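Local coordinates for protein subclass B3 metallo-beta-lactamase (Sphingobium indicum, PDB 7LUU) that probably hydrolyses the beta-lactam ring of antibiotics, inactivating them, in an active site that holds two zinc ions, at residues Ser145-Glu150 against His200-Met205; His195-His200 against Glu249-Arg254; Ser204-Trp209 against Val221-Leu226; Leu258-Leu263 against Gly281-Tyr286. All blocks are in the same frame, centred on the assembly; numbering follows the deposited sequence.

Overall arrangement
Contacts 2, 3 and 4 all reach the six-stranded sheet of the lactamase fold. Contact 1 brings helix 146-154, which follows strand 141-144 of the seven-stranded sheet, against the turn entering strand 205-213; contact 2, about 11 Å away centre to centre, sets the preceding strand end and loop on helix 242-257. Both contain the zinc ligand His200, and their segments alternate along the chain. Contact 3, nested inside the loop closed by contact 2, its centre about 9 Å away, is the hairpin 205-213/216-223. Contact 4 comes last, about 11 Å from contact 3 between centres, fastening helix 282-300 beside strand 262-265. Contacts 1 and 2 hold the His200 loop between two helices; contacts 3 and 4 build the sheet and helix adjoining contact 2.

Contact 1. Residues Ser145-Glu150 against His200-Met205; sequences SRRGAE and HTMGSM. With ZN (zinc ion), chain B; SO4 (sulfate ion), chain C.
Gly148 and Gly203 bring the two backbones to 4.2 Å, CA to CA, where the first turn of helix 146-154 meets the type I beta turn from Thr201 to Ser204. With no side chain on either residue, Gly203 CA sits 3.6 Å from Gly148 N. Ser145, the N-cap of the helix, ties the two together. Its OG accepts from Gly148 N at 2.9 Å and donates to Gly203 O at 2.7 Å, arriving in the carbonyl plane on a lone pair with a C=O...O angle of 116°. With OG between the backbone N and the carbonyl carbon (chi1 69°) it can serve both. A water, taking a hydrogen from Ser145 N and giving one to Gly203 O, puts a second grip on that carbonyl.

Two side chains flank this polar centre. The methyl CE of Met205 rests 3.7 Å from Ser145 CB. Arg147 lays its CB by Gly203 CA, then bends so that NH1 reaches Met202 CB at 3.6 Å, the two chains crossing obliquely. Its guanidinium is held by a salt bridge from NH2 to Asp160 and a weak bond from NE to Glu150 OE1, whose other oxygen pairs with Arg146. Arg146 also turns its edge to a sulfate ion, probably from the crystallisation liquor.

At the start of the turn segment, His200 NE2 binds zinc, with Glu122, His124 and a water completing the site. A capped helix set against a metal-ligand loop in this way belongs to the alpha-beta/beta-alpha sandwich of metallo-beta-lactamases.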
# COMPACT_ATOMS: atom_id res chain seq x y z
N SER A 145 6.22 -8.09 2.13
CA SER A 145 6.02 -9.50 2.41
C SER A 145 6.90 -10.37 1.52
O SER A 145 7.52 -9.91 0.54
CB SER A 145 4.57 -9.88 2.20
OG SER A 145 4.26 -9.81 0.83
N ARG A 146 6.94 -11.65 1.86
CA ARG A 146 7.70 -12.60 1.05
C ARG A 146 7.22 -12.60 -0.42
O ARG A 146 8.02 -12.43 -1.34
CB ARG A 146 7.64 -14.02 1.67
CG ARG A 146 8.52 -15.00 0.85
CD ARG A 146 8.42 -16.42 1.40
NE ARG A 146 7.07 -16.95 1.20
CZ ARG A 146 6.67 -17.60 0.09
NH1 ARG A 146 5.44 -18.02 0.02
NH2 ARG A 146 7.48 -17.79 -0.95
N ARG A 147 5.90 -12.80 -0.64
CA ARG A 147 5.37 -12.80 -2.00
C ARG A 147 5.42 -11.43 -2.63
O ARG A 147 5.66 -11.29 -3.86
CB ARG A 147 3.93 -13.36 -1.99
CG ARG A 147 3.89 -14.86 -1.73
CD ARG A 147 4.61 -15.73 -2.78
NE ARG A 147 4.29 -15.35 -4.15
CZ ARG A 147 3.14 -15.62 -4.78
NH1 ARG A 147 2.21 -16.40 -4.18
NH2 ARG A 147 2.96 -15.16 -6.04
N GLY A 148 5.15 -10.41 -1.83
CA GLY A 148 5.25 -9.04 -2.31
C GLY A 148 6.64 -8.74 -2.83
O GLY A 148 6.79 -8.18 -3.91
N ALA A 149 7.67 -9.11 -2.05
CA ALA A 149 9.05 -8.87 -2.47
C ALA A 149 9.38 -9.55 -3.80
O ALA A 149 10.15 -9.01 -4.62
CB ALA A 149 10.02 -9.38 -1.39
N GLU A 150 8.83 -10.73 -4.01
CA GLU A 150 9.07 -11.43 -5.28
C GLU A 150 8.50 -10.63 -6.45
O GLU A 150 9.16 -10.51 -7.51
CB GLU A 150 8.40 -12.81 -5.27
CG GLU A 150 9.04 -13.78 -4.28
CD GLU A 150 8.30 -15.10 -4.18
OE1 GLU A 150 7.22 -15.25 -4.77
OE2 GLU A 150 8.85 -16.01 -3.51
N HIS A 200 -6.16 -9.31 -2.86
CA HIS A 200 -5.95 -8.55 -4.09
C HIS A 200 -4.76 -9.11 -4.84
O HIS A 200 -4.80 -9.30 -6.08
CB HIS A 200 -5.77 -7.08 -3.69
CG HIS A 200 -5.52 -6.16 -4.85
ND1 HIS A 200 -6.52 -5.78 -5.73
CD2 HIS A 200 -4.37 -5.59 -5.29
CE1 HIS A 200 -5.98 -5.00 -6.67
NE2 HIS A 200 -4.70 -4.85 -6.41
N THR A 201 -3.69 -9.40 -4.08
CA THR A 201 -2.59 -10.26 -4.54
C THR A 201 -2.21 -11.13 -3.35
O THR A 201 -2.61 -10.86 -2.22
CB THR A 201 -1.35 -9.47 -4.99
OG1 THR A 201 -0.71 -8.85 -3.86
CG2 THR A 201 -1.69 -8.38 -6.02
N MET A 202 -1.38 -12.14 -3.61
CA MET A 202 -1.03 -13.01 -2.47
C MET A 202 -0.11 -12.36 -1.44
O MET A 202 -0.14 -12.76 -0.26
CB MET A 202 -0.40 -14.30 -2.98
CG MET A 202 -1.43 -15.34 -3.49
SD MET A 202 -2.73 -15.79 -2.34
CE MET A 202 -1.75 -16.55 -1.01
N GLY A 203 0.69 -11.39 -1.84
CA GLY A 203 1.65 -10.72 -0.99
C GLY A 203 1.18 -9.38 -0.48
O GLY A 203 1.99 -8.65 0.10
N SER A 204 -0.09 -9.03 -0.69
CA SER A 204 -0.57 -7.75 -0.17
C SER A 204 -0.38 -7.67 1.34
O SER A 204 -0.61 -8.66 2.08
CB SER A 204 -2.05 -7.58 -0.51
OG SER A 204 -2.20 -7.38 -1.95
N MET A 205 -0.03 -6.46 1.82
CA MET A 205 0.38 -6.34 3.22
C MET A 205 -0.07 -4.99 3.76
O MET A 205 0.02 -3.98 3.06
CB MET A 205 1.92 -6.48 3.35
CG MET A 205 2.40 -6.38 4.86
SD MET A 205 3.99 -7.28 5.02
CE MET A 205 3.34 -8.88 5.55
ZN ZN B . -3.27 -3.70 -7.22
S SO4 C . 4.16 -16.91 3.23
O1 SO4 C . 4.06 -18.34 2.99
O2 SO4 C . 4.00 -16.21 1.96
O3 SO4 C . 3.08 -16.52 4.14
O4 SO4 C . 5.48 -16.58 3.78
O HOH W 1 4.02 -6.54 0.41
O HOH W 2 -3.50 -1.91 -7.89

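Contact 2. Residues His195-His200 against Glu249-Arg254; sequences HATPGH and EASYRR. With ZN (zinc ion), chain B.
The end of strand 190-196 and the loop running from it to the zinc ligand pack on helix 242-257, with His195, Thr197 and Pro198 meeting Ser251 and Arg254. The backbones come nearest at Thr197 and Ser251, whose CA atoms are 4.5 Å apart. Ser251 points its side chain into the loop, OG beside its own backbone N. From there OG makes a 2.7 Å hydrogen bond to Pro198 O, although the atom is modelled too tightly against its surroundings and its exact position is doubtful; Gly247 O, one turn back in the helix, is a second acceptor within reach of the same single proton.

One turn on, Arg254 sends CG out anti to its backbone N (chi1 170°) and then bends twice. CG comes to 4.1 Å from Thr197 CG2, and CD to 3.6 Å from His195 ND1. The arginine and histidine chains cross at about a right angle, with ring and guanidinium planes 36° apart. Because Arg254 NE is 4.0 Å from His195 ND1, a positive charge on the histidine would probably be disfavoured; NE2 of the ring is hydrogen-bonded to Ser208 OG. A water in the plane of the guanidinium, at its edge, accepts from Arg254 NE at 2.9 Å and donates to Ala196 O at 2.8 Å, linking the helix side chain to the strand backbone.

Beyond Pro198 the chain passes through Gly199 and turns inward to His200. The strand-end loop that delivers a zinc histidine beneath an outer helix is part of the metallo-beta-lactamase active-site architecture.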
# COMPACT_ATOMS: atom_id res chain seq x y z
N HIS A 195 1.24 -6.84 8.65
CA HIS A 195 0.13 -7.80 8.69
C HIS A 195 -0.12 -8.31 7.29
O HIS A 195 -0.49 -7.53 6.41
CB HIS A 195 -1.16 -7.19 9.23
CG HIS A 195 -0.98 -6.48 10.52
ND1 HIS A 195 -1.08 -7.10 11.75
CD2 HIS A 195 -0.66 -5.19 10.76
CE1 HIS A 195 -0.88 -6.20 12.71
NE2 HIS A 195 -0.62 -5.03 12.14
N ALA A 196 0.02 -9.60 7.08
CA ALA A 196 -0.35 -10.14 5.76
C ALA A 196 -1.83 -9.94 5.53
O ALA A 196 -2.66 -10.42 6.34
CB ALA A 196 -0.02 -11.63 5.68
N THR A 197 -2.21 -9.30 4.39
CA THR A 197 -3.66 -9.10 4.12
C THR A 197 -3.89 -9.48 2.66
O THR A 197 -4.13 -8.63 1.80
CB THR A 197 -4.14 -7.68 4.43
OG1 THR A 197 -3.22 -6.72 3.85
CG2 THR A 197 -4.20 -7.48 5.95
N PRO A 198 -3.74 -10.76 2.34
CA PRO A 198 -3.82 -11.21 0.94
C PRO A 198 -5.24 -11.18 0.40
O PRO A 198 -6.23 -11.10 1.14
CB PRO A 198 -3.31 -12.66 1.00
CG PRO A 198 -3.67 -13.06 2.42
CD PRO A 198 -3.43 -11.87 3.26
N GLY A 199 -5.32 -11.24 -0.93
CA GLY A 199 -6.58 -11.36 -1.65
C GLY A 199 -6.47 -10.60 -2.96
O GLY A 199 -6.71 -11.10 -4.05
N HIS A 200 -6.16 -9.31 -2.86
CA HIS A 200 -5.95 -8.55 -4.09
C HIS A 200 -4.76 -9.11 -4.84
O HIS A 200 -4.80 -9.30 -6.08
CB HIS A 200 -5.77 -7.08 -3.69
CG HIS A 200 -5.52 -6.16 -4.85
ND1 HIS A 200 -6.52 -5.78 -5.73
CD2 HIS A 200 -4.37 -5.59 -5.29
CE1 HIS A 200 -5.98 -5.00 -6.67
NE2 HIS A 200 -4.70 -4.85 -6.41
N GLU A 249 -10.38 -14.20 3.30
CA GLU A 249 -11.02 -14.50 4.58
C GLU A 249 -10.08 -14.17 5.73
O GLU A 249 -10.50 -13.58 6.73
CB GLU A 249 -11.45 -15.97 4.62
CG GLU A 249 -12.48 -16.29 3.56
CD GLU A 249 -12.69 -17.81 3.31
OE1 GLU A 249 -12.07 -18.67 3.98
OE2 GLU A 249 -13.52 -18.12 2.42
N ALA A 250 -8.78 -14.47 5.57
CA ALA A 250 -7.82 -14.16 6.63
C ALA A 250 -7.66 -12.65 6.78
O ALA A 250 -7.57 -12.14 7.91
CB ALA A 250 -6.46 -14.76 6.29
N SER A 251 -7.70 -11.94 5.67
CA SER A 251 -7.62 -10.48 5.72
C SER A 251 -8.80 -9.88 6.48
O SER A 251 -8.62 -8.90 7.22
CB SER A 251 -7.61 -9.92 4.31
OG SER A 251 -6.36 -10.25 3.70
N TYR A 252 -10.01 -10.39 6.26
CA TYR A 252 -11.16 -9.83 6.95
C TYR A 252 -11.04 -10.05 8.44
O TYR A 252 -11.36 -9.15 9.23
CB TYR A 252 -12.46 -10.45 6.41
CG TYR A 252 -12.64 -10.27 4.95
CD1 TYR A 252 -12.09 -9.18 4.30
CD2 TYR A 252 -13.36 -11.24 4.20
CE1 TYR A 252 -12.24 -9.02 2.93
CE2 TYR A 252 -13.55 -11.09 2.83
CZ TYR A 252 -13.00 -9.95 2.20
OH TYR A 252 -13.18 -9.82 0.83
N ARG A 253 -10.54 -11.23 8.84
CA ARG A 253 -10.34 -11.52 10.27
C ARG A 253 -9.27 -10.61 10.87
O ARG A 253 -9.48 -10.04 11.96
CB ARG A 253 -9.93 -12.99 10.49
CG ARG A 253 -11.03 -14.04 10.12
CD ARG A 253 -10.68 -15.51 10.57
NE ARG A 253 -9.53 -16.09 9.87
CZ ARG A 253 -9.61 -16.77 8.71
NH1 ARG A 253 -10.78 -16.94 8.11
NH2 ARG A 253 -8.53 -17.26 8.17
N ARG A 254 -8.19 -10.38 10.11
CA ARG A 254 -7.13 -9.48 10.57
C ARG A 254 -7.67 -8.08 10.72
O ARG A 254 -7.46 -7.41 11.75
CB ARG A 254 -5.95 -9.49 9.59
CG ARG A 254 -4.91 -8.38 9.87
CD ARG A 254 -4.29 -8.64 11.27
NE ARG A 254 -3.80 -10.02 11.33
CZ ARG A 254 -3.88 -10.81 12.40
NH1 ARG A 254 -4.42 -10.36 13.54
NH2 ARG A 254 -3.45 -12.07 12.33
ZN ZN B . -3.27 -3.70 -7.22
O HOH W 3 -2.35 -10.95 9.05
O HOH W 2 -3.50 -1.91 -7.89

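Contact 3. Residues Ser204-Trp209 against Val221-Leu226; sequences SMTWSW and VFASSL
Trp207 and Phe222 face each other as an antiparallel hydrogen-bonded pair: Trp207 N gives to Phe222 O at 3.0 Å and Phe222 N to Trp207 O at 2.8 Å, both nearly straight. Next to them Ser208 and Val221 form a non-hydrogen-bonded pair, their CA atoms 4.5 Å apart. Past the other end of the ladder the side chain of Thr206 substitutes for a backbone acceptor, its OG1 taking the N-H of Ser224 at 3.1 Å and 162°. Thr206 CG2, anti to the backbone N, meets Val221 CG1 at 3.5 Å.

The aromatic groups lie on the face of Trp207 and Phe222. Trp209 has CG between the backbone N and the carbonyl carbon (chi1 71°); its side chain lies alongside Phe222, pointing the same way, with CZ3 3.8 Å from Phe222 CB, which lies in the ring plane at its edge. Ile90 of strand 87-90 touches Trp207, Trp209 and Phe222, joining this face to the other sheet, and Ser68 OG is hydrogen-bonded to Trp209 NE1.

Further out, two waters bridge the diverging ends. One joins Thr206 OG1 to Ser224 O; the other accepts from Ser204 OG at 2.6 Å and donates to Ser225 O. Thr197 OG1 is hydrogen-bonded to both Thr206 OG1 and Ser224 OG, so the hydroxyls of three segments form a buried cluster, and Thr201 OG1 lies within hydrogen-bonding distance of Ser204 OG. Beyond Ser225, Glu122, His124 and His200, together with a water, hold their zinc. The arrangement is a beta hairpin of the lactamase sandwich, opening at its metal-site end.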
# COMPACT_ATOMS: atom_id res chain seq x y z
N SER A 204 -0.09 -9.03 -0.69
CA SER A 204 -0.57 -7.75 -0.17
C SER A 204 -0.38 -7.67 1.34
O SER A 204 -0.61 -8.66 2.08
CB SER A 204 -2.05 -7.58 -0.51
OG SER A 204 -2.20 -7.38 -1.95
N MET A 205 -0.03 -6.46 1.82
CA MET A 205 0.38 -6.34 3.22
C MET A 205 -0.07 -4.99 3.76
O MET A 205 0.02 -3.98 3.06
CB MET A 205 1.92 -6.48 3.35
CG MET A 205 2.40 -6.38 4.86
SD MET A 205 3.99 -7.28 5.02
CE MET A 205 3.34 -8.88 5.55
N THR A 206 -0.53 -5.00 5.01
CA THR A 206 -1.04 -3.84 5.74
C THR A 206 -0.06 -3.53 6.86
O THR A 206 0.58 -4.42 7.41
CB THR A 206 -2.44 -4.20 6.26
OG1 THR A 206 -3.33 -4.28 5.16
CG2 THR A 206 -2.98 -3.18 7.33
N TRP A 207 0.08 -2.24 7.19
CA TRP A 207 1.04 -1.78 8.18
C TRP A 207 0.32 -1.04 9.28
O TRP A 207 -0.51 -0.18 8.99
CB TRP A 207 2.03 -0.81 7.46
CG TRP A 207 2.60 -1.41 6.18
CD1 TRP A 207 2.11 -1.27 4.88
CD2 TRP A 207 3.66 -2.37 6.11
NE1 TRP A 207 2.89 -2.04 4.01
CE2 TRP A 207 3.81 -2.74 4.74
CE3 TRP A 207 4.51 -2.95 7.10
CZ2 TRP A 207 4.81 -3.63 4.32
CZ3 TRP A 207 5.48 -3.80 6.68
CH2 TRP A 207 5.62 -4.16 5.29
N SER A 208 0.73 -1.27 10.55
CA SER A 208 0.12 -0.53 11.64
C SER A 208 1.17 0.01 12.59
O SER A 208 2.24 -0.58 12.80
CB SER A 208 -0.89 -1.43 12.42
OG SER A 208 -0.16 -2.50 13.07
N TRP A 209 0.83 1.14 13.21
CA TRP A 209 1.73 1.71 14.18
C TRP A 209 1.00 2.75 15.00
O TRP A 209 -0.06 3.25 14.60
CB TRP A 209 2.94 2.34 13.45
CG TRP A 209 2.59 3.63 12.68
CD1 TRP A 209 2.74 4.94 13.07
CD2 TRP A 209 2.00 3.67 11.36
NE1 TRP A 209 2.30 5.80 12.07
CE2 TRP A 209 1.88 5.05 11.00
CE3 TRP A 209 1.63 2.70 10.45
CZ2 TRP A 209 1.30 5.48 9.78
CZ3 TRP A 209 1.07 3.13 9.17
CH2 TRP A 209 0.92 4.51 8.89
N VAL A 221 -3.62 2.54 10.84
CA VAL A 221 -3.52 1.40 9.95
C VAL A 221 -3.41 1.94 8.53
O VAL A 221 -4.32 2.65 8.09
CB VAL A 221 -4.77 0.51 10.06
CG1 VAL A 221 -4.71 -0.65 9.03
CG2 VAL A 221 -4.80 -0.07 11.48
N PHE A 222 -2.37 1.51 7.78
CA PHE A 222 -2.28 1.80 6.35
C PHE A 222 -2.63 0.50 5.67
O PHE A 222 -1.82 -0.45 5.69
CB PHE A 222 -0.88 2.29 5.99
CG PHE A 222 -0.77 2.85 4.55
CD1 PHE A 222 -1.02 2.03 3.48
CD2 PHE A 222 -0.48 4.22 4.32
CE1 PHE A 222 -0.89 2.49 2.19
CE2 PHE A 222 -0.33 4.69 3.02
CZ PHE A 222 -0.54 3.84 1.95
N ALA A 223 -3.87 0.42 5.16
CA ALA A 223 -4.45 -0.85 4.66
C ALA A 223 -4.12 -1.04 3.20
O ALA A 223 -4.26 -0.11 2.40
CB ALA A 223 -5.99 -0.83 4.83
N SER A 224 -3.63 -2.24 2.85
CA SER A 224 -3.56 -2.58 1.44
C SER A 224 -4.96 -2.65 0.85
O SER A 224 -5.96 -2.81 1.57
CB SER A 224 -2.89 -3.94 1.21
OG SER A 224 -3.80 -4.99 1.64
N SER A 225 -5.02 -2.40 -0.47
CA SER A 225 -6.25 -2.72 -1.18
C SER A 225 -6.73 -4.12 -0.83
O SER A 225 -5.94 -5.06 -0.79
CB SER A 225 -6.02 -2.61 -2.67
OG SER A 225 -7.23 -2.97 -3.37
N LEU A 226 -8.05 -4.24 -0.63
CA LEU A 226 -8.75 -5.52 -0.56
C LEU A 226 -9.73 -5.65 -1.73
O LEU A 226 -10.75 -6.31 -1.60
CB LEU A 226 -9.48 -5.65 0.78
CG LEU A 226 -8.59 -5.69 2.05
CD1 LEU A 226 -9.45 -5.70 3.35
CD2 LEU A 226 -7.61 -6.89 2.05
O HOH W 4 -3.42 -5.06 -2.07
O HOH W 5 -6.26 -4.30 4.17

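Contact 4. Residues Leu258-Leu263 against Gly281-Tyr286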
# COMPACT_ATOMS: atom_id res chain seq x y z
N LEU A 258 -7.67 -5.59 14.22
CA LEU A 258 -6.72 -4.51 14.43
C LEU A 258 -7.30 -3.42 15.29
O LEU A 258 -8.47 -3.04 15.14
CB LEU A 258 -6.32 -3.89 13.09
CG LEU A 258 -5.31 -4.62 12.28
CD1 LEU A 258 -5.21 -4.01 10.89
CD2 LEU A 258 -3.97 -4.69 13.04
N LYS A 259 -6.45 -2.87 16.15
CA LYS A 259 -6.74 -1.59 16.77
C LYS A 259 -6.53 -0.56 15.66
O LYS A 259 -5.48 -0.54 14.98
CB LYS A 259 -5.80 -1.32 17.94
CG LYS A 259 -6.14 -0.11 18.78
CD LYS A 259 -7.47 -0.37 19.43
CE LYS A 259 -7.84 0.63 20.50
NZ LYS A 259 -9.14 0.18 21.11
N CYS A 260 -7.51 0.28 15.51
CA CYS A 260 -7.62 1.03 14.27
C CYS A 260 -8.38 2.31 14.59
O CYS A 260 -9.61 2.44 14.40
CB CYS A 260 -8.38 0.17 13.27
SG CYS A 260 -8.81 1.04 11.71
N ASP A 261 -7.64 3.28 15.13
CA ASP A 261 -8.20 4.59 15.37
C ASP A 261 -8.22 5.43 14.09
O ASP A 261 -9.03 6.37 13.96
CB ASP A 261 -7.35 5.31 16.39
CG ASP A 261 -7.46 4.70 17.77
OD1 ASP A 261 -8.61 4.45 18.23
OD2 ASP A 261 -6.37 4.40 18.34
N ILE A 262 -7.26 5.16 13.19
CA ILE A 262 -7.17 5.90 11.95
C ILE A 262 -6.93 4.87 10.86
O ILE A 262 -6.05 4.01 11.03
CB ILE A 262 -6.02 6.91 12.01
CG1 ILE A 262 -6.41 8.05 12.93
CG2 ILE A 262 -5.72 7.49 10.54
CD1 ILE A 262 -5.21 9.04 13.14
N LEU A 263 -7.69 4.97 9.76
CA LEU A 263 -7.53 4.07 8.60
C LEU A 263 -7.11 4.89 7.40
O LEU A 263 -7.83 5.83 7.00
CB LEU A 263 -8.88 3.36 8.32
CG LEU A 263 -8.88 2.61 6.97
CD1 LEU A 263 -7.84 1.46 6.94
CD2 LEU A 263 -10.28 2.12 6.66
N GLY A 281 -14.47 1.34 14.51
CA GLY A 281 -15.15 0.61 13.45
C GLY A 281 -14.58 0.79 12.04
O GLY A 281 -15.02 0.13 11.10
N ALA A 282 -13.59 1.68 11.85
CA ALA A 282 -13.19 2.01 10.46
C ALA A 282 -12.65 0.80 9.71
O ALA A 282 -12.98 0.56 8.54
CB ALA A 282 -12.15 3.13 10.48
N CYS A 283 -11.73 0.06 10.35
CA CYS A 283 -11.14 -1.06 9.65
C CYS A 283 -12.17 -2.15 9.43
O CYS A 283 -12.11 -2.85 8.42
CB CYS A 283 -9.95 -1.62 10.44
SG CYS A 283 -8.46 -0.54 10.32
N ARG A 284 -13.06 -2.35 10.39
CA ARG A 284 -14.10 -3.36 10.21
C ARG A 284 -15.01 -3.02 9.03
O ARG A 284 -15.35 -3.90 8.23
CB ARG A 284 -14.90 -3.55 11.51
CG ARG A 284 -14.11 -4.43 12.50
CD ARG A 284 -14.90 -4.68 13.81
NE ARG A 284 -15.02 -3.49 14.65
CZ ARG A 284 -14.06 -3.00 15.46
NH1 ARG A 284 -12.81 -3.57 15.56
NH2 ARG A 284 -14.35 -1.89 16.17
N SER A 285 -15.39 -1.75 8.88
CA SER A 285 -16.21 -1.32 7.73
C SER A 285 -15.48 -1.53 6.42
O SER A 285 -16.10 -1.91 5.41
CB SER A 285 -16.62 0.13 7.89
OG SER A 285 -17.52 0.19 9.01
N TYR A 286 -14.20 -1.21 6.41
CA TYR A 286 -13.39 -1.39 5.21
C TYR A 286 -13.41 -2.85 4.79
O TYR A 286 -13.54 -3.17 3.60
CB TYR A 286 -11.97 -0.91 5.51
CG TYR A 286 -10.94 -0.96 4.38
CD1 TYR A 286 -10.97 -0.04 3.34
CD2 TYR A 286 -9.97 -1.98 4.35
CE1 TYR A 286 -9.99 -0.06 2.33
CE2 TYR A 286 -9.00 -2.02 3.35
CZ TYR A 286 -9.04 -1.08 2.34
OH TYR A 286 -8.07 -1.05 1.39
O HOH W 6 -11.66 0.72 15.01
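Cys260 and Cys283 are joined by a disulfide, SG to SG 2.1 Å, which fastens the N-terminal turn of helix 282-300 to the segment leading into strand 262-265, on the helix-covered side of the six-stranded sheet of the lactamase sandwich. The bridge has a chi3 of 79°, a right-handed twist, and spans CA atoms 6.2 Å apart. Cys260 SG stands anti to its backbone N (chi1 172°), which carries it across to the helix.

Leu263 makes up the rest of the close packing. Its CB sits 3.9 Å from Ala282 CB, CD1 lies 4.0 Å from Cys283 SG, and CD2 wedges in against Tyr286, 3.7 Å from its CB and close to the start of the ring, the two side chains crossing at about a right angle. Met255 of helix 242-257 touches both Cys283 and Tyr286, while Ala223 of strand 216-223 lies against Leu263 and Tyr286. The far end of the tyrosine is fixed by its OH, hydrogen-bonded to Ser224 O and weakly to Ser265 OG; the side chain of Tyr286 comes to about 7 Å from that of His267, a ligand of the second zinc.

The other side is looser and wetter. Arg284 is exposed; its guanidinium hydrogen-bonds through NH1 to Gly256 O, while Leu258 O is only a distant neighbour. Here the two segments are joined through a water next to Gly281, the N-cap residue of the helix: it accepts from Gly281 N at 2.9 Å and donates to Cys260 O at 2.7 Å.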